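Local coordinates for alpha-1,2-mannosidase (Bacteroides thetaiotaomicron, PDB 2WW2), which hydrolyses alpha-mannosidic linkages with inversion of configuration, as a calcium-dependent family GH92 glycoside hydrolase of a human gut symbiont, at residues Lys2-Leu14 and Arg264-Ala276. Residues are numbered along the deposited sequence; the frame is centred on the assembly and turned at random.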
loop_
_atom_site.group_PDB
_atom_site.type_symbol
_atom_site.label_atom_id
_atom_site.label_comp_id
_atom_site.label_asym_id
_atom_site.label_seq_id
_atom_site.Cartn_x
_atom_site.Cartn_y
_atom_site.Cartn_z
ATOM N N LYS A 2 13.204 7.852 -50.258
ATOM C CA LYS A 2 12.798 6.483 -49.885
ATOM C C LYS A 2 13.781 5.826 -48.915
ATOM O O LYS A 2 14.991 5.966 -49.057
ATOM C CB LYS A 2 12.667 5.586 -51.129
ATOM C CG LYS A 2 12.375 4.105 -50.810
ATOM C CD LYS A 2 12.154 3.269 -52.082
ATOM C CE LYS A 2 11.086 2.187 -51.881
ATOM N NZ LYS A 2 11.543 1.073 -51.012
ATOM N N LYS A 3 13.250 5.090 -47.942
ATOM C CA LYS A 3 14.079 4.357 -46.990
ATOM C C LYS A 3 13.613 2.911 -46.902
ATOM O O LYS A 3 12.437 2.622 -47.101
ATOM C CB LYS A 3 14.012 4.983 -45.596
ATOM C CG LYS A 3 14.682 6.354 -45.466
ATOM C CD LYS A 3 14.302 7.000 -44.120
ATOM C CE LYS A 3 12.819 7.356 -44.110
ATOM N NZ LYS A 3 12.400 7.934 -42.797
ATOM N N THR A 4 14.557 2.021 -46.597
ATOM C CA THR A 4 14.295 0.613 -46.339
ATOM C C THR A 4 13.276 0.396 -45.212
ATOM O O THR A 4 12.382 -0.450 -45.327
ATOM C CB THR A 4 15.633 -0.093 -46.003
ATOM O OG1 THR A 4 16.490 0.010 -47.148
ATOM C CG2 THR A 4 15.424 -1.586 -45.661
ATOM N N VAL A 5 13.404 1.143 -44.121
ATOM C CA VAL A 5 12.394 1.107 -43.074
ATOM C C VAL A 5 11.821 2.525 -42.994
ATOM O O VAL A 5 12.544 3.467 -42.656
ATOM C CB VAL A 5 12.977 0.700 -41.688
ATOM C CG1 VAL A 5 11.842 0.616 -40.622
ATOM C CG2 VAL A 5 13.697 -0.662 -41.770
ATOM N N GLU A 6 10.542 2.666 -43.326
ATOM C CA GLU A 6 9.890 3.965 -43.371
ATOM C C GLU A 6 9.225 4.238 -42.023
ATOM O O GLU A 6 9.019 3.320 -41.239
ATOM C CB GLU A 6 8.830 3.977 -44.491
ATOM C CG GLU A 6 9.393 3.762 -45.919
ATOM C CD GLU A 6 9.913 5.064 -46.538
ATOM O OE1 GLU A 6 10.006 6.089 -45.815
ATOM O OE2 GLU A 6 10.245 5.075 -47.736
ATOM N N PHE A 7 8.854 5.488 -41.762
ATOM C CA PHE A 7 8.295 5.823 -40.461
ATOM C C PHE A 7 7.057 5.004 -40.105
ATOM O O PHE A 7 6.920 4.557 -38.952
ATOM C CB PHE A 7 8.036 7.330 -40.354
ATOM C CG PHE A 7 9.309 8.134 -40.260
ATOM C CD1 PHE A 7 10.375 7.659 -39.496
ATOM C CD2 PHE A 7 9.457 9.305 -40.946
ATOM C CE1 PHE A 7 11.570 8.374 -39.414
ATOM C CE2 PHE A 7 10.640 10.021 -40.881
ATOM C CZ PHE A 7 11.692 9.559 -40.113
ATOM N N VAL A 8 6.195 4.737 -41.082
ATOM C CA VAL A 8 4.953 3.983 -40.780
ATOM C C VAL A 8 5.276 2.534 -40.409
ATOM O O VAL A 8 4.506 1.893 -39.706
ATOM C CB VAL A 8 3.913 4.050 -41.943
ATOM C CG1 VAL A 8 4.365 3.154 -43.097
ATOM C CG2 VAL A 8 2.520 3.636 -41.462
ATOM N N ASP A 9 6.428 2.027 -40.856
ATOM C CA ASP A 9 6.862 0.657 -40.513
ATOM C C ASP A 9 7.131 0.494 -39.011
ATOM O O ASP A 9 7.147 -0.626 -38.490
ATOM C CB ASP A 9 8.127 0.247 -41.298
ATOM C CG ASP A 9 7.881 0.153 -42.794
ATOM O OD1 ASP A 9 6.758 -0.225 -43.174
ATOM O OD2 ASP A 9 8.805 0.441 -43.590
ATOM N N TYR A 10 7.351 1.602 -38.316
ATOM C CA TYR A 10 7.570 1.550 -36.874
ATOM C C TYR A 10 6.254 1.489 -36.077
ATOM O O TYR A 10 6.258 1.211 -34.874
ATOM C CB TYR A 10 8.391 2.758 -36.424
ATOM C CG TYR A 10 9.823 2.698 -36.903
ATOM C CD1 TYR A 10 10.687 1.683 -36.451
ATOM C CD2 TYR A 10 10.317 3.640 -37.783
ATOM C CE1 TYR A 10 12.019 1.620 -36.876
ATOM C CE2 TYR A 10 11.661 3.573 -38.235
ATOM C CZ TYR A 10 12.485 2.559 -37.764
ATOM O OH TYR A 10 13.789 2.477 -38.182
ATOM N N VAL A 11 5.126 1.733 -36.741
ATOM C CA VAL A 11 3.865 1.889 -36.012
ATOM C C VAL A 11 3.262 0.542 -35.617
ATOM O O VAL A 11 3.053 -0.312 -36.475
ATOM C CB VAL A 11 2.817 2.686 -36.820
ATOM C CG1 VAL A 11 1.450 2.712 -36.092
ATOM C CG2 VAL A 11 3.322 4.107 -37.071
ATOM N N ASN A 12 2.942 0.384 -34.330
ATOM C CA ASN A 12 2.199 -0.784 -33.862
ATOM C C ASN A 12 0.850 -0.329 -33.338
ATOM O O ASN A 12 0.781 0.213 -32.238
ATOM C CB ASN A 12 2.956 -1.491 -32.731
ATOM C CG ASN A 12 2.185 -2.687 -32.189
ATOM O OD1 ASN A 12 1.220 -3.147 -32.815
ATOM N ND2 ASN A 12 2.606 -3.199 -31.053
ATOM N N PRO A 13 -0.224 -0.529 -34.125
ATOM C CA PRO A 13 -1.569 -0.095 -33.718
ATOM C C PRO A 13 -2.070 -0.896 -32.519
ATOM O O PRO A 13 -3.065 -0.528 -31.902
ATOM C CB PRO A 13 -2.430 -0.398 -34.944
ATOM C CG PRO A 13 -1.451 -0.462 -36.115
ATOM C CD PRO A 13 -0.222 -1.115 -35.472
ATOM N N LEU A 14 -1.386 -1.988 -32.188
ATOM C CA LEU A 14 -1.748 -2.747 -30.982
ATOM C C LEU A 14 -0.972 -2.341 -29.731
ATOM O O LEU A 14 -1.134 -2.963 -28.669
ATOM C CB LEU A 14 -1.535 -4.229 -31.226
ATOM C CG LEU A 14 -2.537 -4.821 -32.199
ATOM C CD1 LEU A 14 -2.145 -6.251 -32.576
ATOM C CD2 LEU A 14 -3.948 -4.766 -31.594
ATOM N N ARG A 264 -0.307 4.107 -46.933
ATOM C CA ARG A 264 1.053 4.023 -46.464
ATOM C C ARG A 264 1.783 5.337 -46.777
ATOM O O ARG A 264 2.520 5.889 -45.938
ATOM C CB ARG A 264 1.737 2.881 -47.205
ATOM C CG ARG A 264 3.072 2.574 -46.682
ATOM C CD ARG A 264 3.874 1.843 -47.706
ATOM N NE ARG A 264 3.657 0.414 -47.645
ATOM C CZ ARG A 264 4.215 -0.380 -46.741
ATOM N NH1 ARG A 264 4.987 0.136 -45.792
ATOM N NH2 ARG A 264 3.980 -1.694 -46.785
ATOM N N GLU A 265 1.583 5.835 -47.998
ATOM C CA GLU A 265 2.181 7.114 -48.382
ATOM C C GLU A 265 1.661 8.264 -47.520
ATOM O O GLU A 265 2.433 9.107 -47.075
ATOM C CB GLU A 265 1.952 7.409 -49.866
ATOM C CG GLU A 265 2.533 8.744 -50.300
ATOM C CD GLU A 265 2.484 8.924 -51.794
ATOM O OE1 GLU A 265 1.369 8.945 -52.352
ATOM O OE2 GLU A 265 3.559 9.043 -52.414
ATOM N N GLN A 266 0.356 8.294 -47.256
ATOM C CA GLN A 266 -0.181 9.335 -46.374
ATOM C C GLN A 266 0.446 9.281 -44.976
ATOM O O GLN A 266 0.869 10.306 -44.421
ATOM C CB GLN A 266 -1.706 9.213 -46.281
ATOM C CG GLN A 266 -2.391 9.581 -47.596
ATOM C CD GLN A 266 -2.057 11.016 -48.014
ATOM O OE1 GLN A 266 -2.307 11.961 -47.260
ATOM N NE2 GLN A 266 -1.477 11.178 -49.196
ATOM N N TRP A 267 0.500 8.091 -44.384
ATOM C CA TRP A 267 1.092 7.993 -43.052
ATOM C C TRP A 267 2.567 8.412 -43.072
ATOM O O TRP A 267 3.024 9.145 -42.193
ATOM C CB TRP A 267 0.926 6.593 -42.469
ATOM C CG TRP A 267 -0.460 6.410 -41.922
ATOM C CD1 TRP A 267 -1.481 5.686 -42.484
ATOM C CD2 TRP A 267 -0.984 6.994 -40.728
ATOM N NE1 TRP A 267 -2.609 5.782 -41.698
ATOM C CE2 TRP A 267 -2.328 6.580 -40.616
ATOM C CE3 TRP A 267 -0.447 7.844 -39.740
ATOM C CZ2 TRP A 267 -3.153 6.991 -39.569
ATOM C CZ3 TRP A 267 -1.256 8.223 -38.679
ATOM C CH2 TRP A 267 -2.598 7.801 -38.607
ATOM N N ASN A 268 3.311 7.972 -44.079
ATOM C CA ASN A 268 4.709 8.368 -44.130
ATOM C C ASN A 268 4.859 9.891 -44.245
ATOM O O ASN A 268 5.757 10.484 -43.646
ATOM C CB ASN A 268 5.438 7.652 -45.270
ATOM C CG ASN A 268 5.828 6.233 -44.892
ATOM O OD1 ASN A 268 6.088 5.954 -43.728
ATOM N ND2 ASN A 268 5.888 5.342 -45.870
ATOM N N ASN A 269 3.990 10.516 -45.038
ATOM C CA ASN A 269 4.006 11.975 -45.185
ATOM C C ASN A 269 3.762 12.698 -43.853
ATOM O O ASN A 269 4.509 13.607 -43.479
ATOM C CB ASN A 269 2.964 12.430 -46.222
ATOM C CG ASN A 269 3.387 12.115 -47.675
ATOM O OD1 ASN A 269 4.533 11.721 -47.940
ATOM N ND2 ASN A 269 2.465 12.315 -48.617
ATOM N N TYR A 270 2.698 12.321 -43.158
ATOM C CA TYR A 270 2.339 12.997 -41.908
ATOM C C TYR A 270 3.271 12.618 -40.749
ATOM O O TYR A 270 3.713 13.498 -39.999
ATOM C CB TYR A 270 0.859 12.769 -41.550
ATOM C CG TYR A 270 -0.075 13.590 -42.434
ATOM C CD1 TYR A 270 -0.281 14.941 -42.187
ATOM C CD2 TYR A 270 -0.718 13.018 -43.527
ATOM C CE1 TYR A 270 -1.114 15.705 -43.006
ATOM C CE2 TYR A 270 -1.539 13.771 -44.354
ATOM C CZ TYR A 270 -1.732 15.103 -44.083
ATOM O OH TYR A 270 -2.557 15.828 -44.892
ATOM N N LEU A 271 3.601 11.332 -40.610
ATOM C CA LEU A 271 4.553 10.938 -39.558
ATOM C C LEU A 271 5.898 11.604 -39.808
ATOM O O LEU A 271 6.600 11.980 -38.866
ATOM C CB LEU A 271 4.741 9.410 -39.465
ATOM C CG LEU A 271 3.467 8.612 -39.119
ATOM C CD1 LEU A 271 3.691 7.113 -39.324
ATOM C CD2 LEU A 271 2.984 8.924 -37.693
ATOM N N GLY A 272 6.266 11.726 -41.080
ATOM C CA GLY A 272 7.599 12.217 -41.446
ATOM C C GLY A 272 7.819 13.695 -41.191
ATOM O O GLY A 272 8.936 14.198 -41.363
ATOM N N ARG A 273 6.772 14.400 -40.766
ATOM C CA ARG A 273 6.966 15.794 -40.376
ATOM C C ARG A 273 7.844 15.942 -39.139
ATOM O O ARG A 273 8.374 17.025 -38.890
ATOM C CB ARG A 273 5.643 16.530 -40.185
ATOM C CG ARG A 273 4.840 16.643 -41.468
ATOM C CD ARG A 273 3.789 17.720 -41.326
ATOM N NE ARG A 273 2.939 17.795 -42.507
ATOM C CZ ARG A 273 1.830 18.515 -42.565
ATOM N NH1 ARG A 273 1.452 19.199 -41.498
ATOM N NH2 ARG A 273 1.095 18.540 -43.680
ATOM N N VAL A 274 7.989 14.871 -38.360
ATOM C CA VAL A 274 9.047 14.835 -37.364
ATOM C C VAL A 274 9.943 13.616 -37.582
ATOM O O VAL A 274 9.488 12.463 -37.569
ATOM C CB VAL A 274 8.556 15.003 -35.878
ATOM C CG1 VAL A 274 7.439 14.041 -35.554
ATOM C CG2 VAL A 274 9.749 14.837 -34.891
ATOM N N GLU A 275 11.212 13.885 -37.853
ATOM C CA GLU A 275 12.136 12.823 -38.194
ATOM C C GLU A 275 13.052 12.533 -37.016
ATOM O O GLU A 275 13.929 13.342 -36.706
ATOM C CB GLU A 275 13.050 13.248 -39.339
ATOM C CG GLU A 275 12.445 13.363 -40.695
ATOM C CD GLU A 275 13.551 13.565 -41.753
ATOM O OE1 GLU A 275 13.737 14.711 -42.198
ATOM O OE2 GLU A 275 14.253 12.592 -42.084
ATOM N N ALA A 276 12.881 11.374 -36.394
ATOM C CA ALA A 276 13.743 10.961 -35.292
ATOM C C ALA A 276 14.892 10.092 -35.795
ATOM O O ALA A 276 14.667 9.142 -36.568
ATOM C CB ALA A 276 12.933 10.207 -34.243
HETATM O O HOH W 1 12.810 10.622 -43.612
HETATM O O HOH W 2 14.971 9.760 -41.605
#
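V8 and N268 bring the backbones closest, CA to CA 5.5 Å, where the helically coiled turn F7-Y10 rests on the last turns of helix 256-271. The side-chain amide of N268 meets the first part of that turn: V8 N donates to N268 OD1 at 2.9 Å, nearly in line with the carbonyl, while F7 N lies close to the same oxygen at too poor an angle to bond. V8 sets CG2 against W267 CB (3.5 Å), a placement that follows from chi1 of 74°, and CG1 then lies beside the N268 amide oxygen. L271 packs beside it, its CD1 meeting V8 CA and lying 3.8 Å from V11 CG2. Thus the N-terminal segment packs over the join between the helix and the first strand of the six-stranded mixed sheet in the GH92 catalytic region, the connection being a type I turn, L271-V274. F7 packs against this turn, its CD2 3.5 Å from G272 CA, and E275 CG approaches the ring edge. Y288 of helix 281-294 stacks with the same ring, and K3 NZ sits above one face, offset toward the rim. A water carries the lysine on to E275, accepting from K3 NZ and donating to E275 OE2; the other carboxylate oxygen, OE1, bonds H665. Toward the N-terminal end of the 264-276 segment, D9 OD1 takes R264 NH1 in a salt bridge of 3.2 Å, in the guanidinium plane but bent (137°) at the hydrogen, with the carboxylate turned 69° from that plane. D9 OD2 accepts from E6 N at 2.8 Å, which ties the carboxylate to the residue just before the turn.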